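Local coordinates for Acarbose/maltose binding protein GacH (Streptomyces glaucescens, PDB 3K01) that serves as the solute receptor of an ABC transporter, binding acarbose and an acarbose homolog, and probably maltose, at residues 46-51 and 58-63. Residues are numbered along the deposited sequence; the frame is centred on the assembly and turned at random.
Sequences ALAEGF and VDVKYV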
loop_
_atom_site.group_PDB
_atom_site.type_symbol
_atom_site.label_atom_id
_atom_site.label_comp_id
_atom_site.label_asym_id
_atom_site.label_seq_id
_atom_site.Cartn_x
_atom_site.Cartn_y
_atom_site.Cartn_z
ATOM N N ALA A 46 8.524 -21.070 7.071
ATOM C CA ALA A 46 9.386 -21.997 6.340
ATOM C C ALA A 46 10.451 -21.248 5.554
ATOM O O ALA A 46 11.616 -21.671 5.511
ATOM C CB ALA A 46 8.565 -22.900 5.438
ATOM N N LEU A 47 10.070 -20.132 4.913
ATOM C CA LEU A 47 11.058 -19.334 4.179
ATOM C C LEU A 47 12.121 -18.789 5.136
ATOM O O LEU A 47 13.316 -18.898 4.858
ATOM C CB LEU A 47 10.368 -18.179 3.434
ATOM C CG LEU A 47 9.512 -18.586 2.242
ATOM C CD1 LEU A 47 8.695 -17.413 1.717
ATOM C CD2 LEU A 47 10.409 -19.132 1.148
ATOM N N ALA A 48 11.698 -18.250 6.268
ATOM C CA ALA A 48 12.650 -17.695 7.233
ATOM C C ALA A 48 13.606 -18.772 7.734
ATOM O O ALA A 48 14.820 -18.565 7.785
ATOM C CB ALA A 48 11.917 -17.054 8.372
ATOM N N GLU A 49 13.068 -19.934 8.068
ATOM C CA GLU A 49 13.887 -21.004 8.601
ATOM C C GLU A 49 14.804 -21.581 7.520
ATOM O O GLU A 49 15.859 -22.141 7.834
ATOM C CB GLU A 49 13.018 -22.063 9.310
ATOM C CG GLU A 49 12.419 -21.528 10.614
ATOM C CD GLU A 49 11.397 -22.436 11.282
ATOM O OE1 GLU A 49 10.999 -23.451 10.665
ATOM O OE2 GLU A 49 10.957 -22.098 12.410
ATOM N N GLY A 50 14.437 -21.422 6.247
ATOM C CA GLY A 50 15.283 -21.826 5.145
ATOM C C GLY A 50 16.637 -21.123 5.135
ATOM O O GLY A 50 17.582 -21.605 4.498
ATOM N N PHE A 51 16.749 -19.984 5.815
ATOM C CA PHE A 51 18.043 -19.293 5.938
ATOM C C PHE A 51 19.087 -20.250 6.524
ATOM O O PHE A 51 20.289 -20.170 6.201
ATOM C CB PHE A 51 17.867 -18.063 6.832
ATOM C CG PHE A 51 19.103 -17.214 6.986
ATOM C CD1 PHE A 51 19.587 -16.459 5.928
ATOM C CD2 PHE A 51 19.741 -17.123 8.220
ATOM C CE1 PHE A 51 20.705 -15.634 6.082
ATOM C CE2 PHE A 51 20.871 -16.304 8.394
ATOM C CZ PHE A 51 21.347 -15.547 7.307
ATOM N N VAL A 58 23.398 -20.477 12.338
ATOM C CA VAL A 58 22.438 -19.456 12.769
ATOM C C VAL A 58 21.131 -20.101 13.219
ATOM O O VAL A 58 20.590 -20.974 12.537
ATOM C CB VAL A 58 22.180 -18.426 11.646
ATOM C CG1 VAL A 58 21.125 -17.390 12.075
ATOM C CG2 VAL A 58 23.471 -17.726 11.273
ATOM N N ASP A 59 20.653 -19.673 14.380
ATOM C CA ASP A 59 19.356 -20.100 14.888
ATOM C C ASP A 59 18.332 -19.017 14.526
ATOM O O ASP A 59 18.295 -17.953 15.161
ATOM C CB ASP A 59 19.432 -20.257 16.412
ATOM C CG ASP A 59 18.131 -20.739 17.043
ATOM O OD1 ASP A 59 17.185 -21.166 16.328
ATOM O OD2 ASP A 59 18.065 -20.683 18.288
ATOM N N VAL A 60 17.519 -19.287 13.512
ATOM C CA VAL A 60 16.403 -18.398 13.184
ATOM C C VAL A 60 15.216 -18.666 14.107
ATOM O O VAL A 60 14.679 -19.787 14.137
ATOM C CB VAL A 60 15.968 -18.543 11.729
ATOM C CG1 VAL A 60 14.715 -17.681 11.435
ATOM C CG2 VAL A 60 17.112 -18.156 10.791
ATOM N N LYS A 61 14.810 -17.644 14.854
ATOM C CA LYS A 61 13.638 -17.716 15.721
ATOM C C LYS A 61 12.516 -16.885 15.113
ATOM O O LYS A 61 12.466 -15.649 15.263
ATOM C CB LYS A 61 13.976 -17.248 17.139
ATOM C CG LYS A 61 15.094 -18.064 17.796
ATOM C CD LYS A 61 15.325 -17.675 19.246
ATOM C CE LYS A 61 16.158 -18.765 19.933
ATOM N NZ LYS A 61 16.821 -18.318 21.186
ATOM N N TYR A 62 11.631 -17.585 14.417
ATOM C CA TYR A 62 10.464 -16.988 13.782
ATOM C C TYR A 62 9.372 -16.714 14.813
ATOM O O TYR A 62 9.014 -17.616 15.589
ATOM C CB TYR A 62 9.914 -17.951 12.741
ATOM C CG TYR A 62 8.646 -17.443 12.126
ATOM C CD1 TYR A 62 8.687 -16.598 11.017
ATOM C CD2 TYR A 62 7.394 -17.735 12.694
ATOM C CE1 TYR A 62 7.521 -16.090 10.462
ATOM C CE2 TYR A 62 6.222 -17.237 12.139
ATOM C CZ TYR A 62 6.295 -16.406 11.044
ATOM O OH TYR A 62 5.131 -15.895 10.510
ATOM N N VAL A 63 8.814 -15.502 14.806
ATOM C CA VAL A 63 7.666 -15.165 15.629
ATOM C C VAL A 63 6.638 -14.454 14.764
ATOM O O VAL A 63 6.980 -13.493 14.060
ATOM C CB VAL A 63 8.077 -14.233 16.775
ATOM C CG1 VAL A 63 6.879 -13.913 17.662
ATOM C CG2 VAL A 63 9.215 -14.855 17.608
HETATM O O HOH W 1 11.989 -20.460 14.239
#
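Val60 projects from its strand toward the angle between Ala48 of helix 41-49 and Phe51, the tight centre of a beta-alpha-beta crossover. Strand 28-34 leads into helix 41-49, and the chain returns through strand 58-64, which pairs in parallel with strand 28-34, in the periplasmic-binding-protein fold of this solute-receptor family. Both methyls of Val60 pack on Ala48 O, each 3.8 Å from it. CG1, anti to the backbone N (chi1 175°), also faces Ala48 CB, while CG2 also touches Phe51 CD2 at 3.8 Å. A beta-branched valine suits a strand and fills the angle without a long chain. Alanine suits position 48, where a small methyl lets the helix settle close to the sheet; the same methyl also touches Phe32 of strand 28-34. Val58 meets the phenylalanine differently: its CG1 comes in at the ring edge, near the ring plane, 3.8 Å from Phe51 CE2. The Phe51 ring and that of Phe315, from helix 309-320, meet edge-to-face, continuing the apolar layer.

Towards Tyr62 and Glu49, both partly exposed, the fit becomes looser and wetter. Tyr62 CD1 approaches Ala48 CB to 4.2 Å, and its hydroxyl is hydrogen-bonded to Asp34 and Asn64, so the amphipathic ring can line the helix with carbon while its polar end is satisfied beyond the contact. Val60 O and Tyr62 N make no direct hydrogen bond to residues 46-51, and the long Glu49 side chain reaches them through solvent. A single water bridges the segments: it accepts from Tyr62 N and donates to Val60 O at 2.8 Å, and its remaining hydrogen goes to Glu49 OE2, 2.7 Å from the water oxygen.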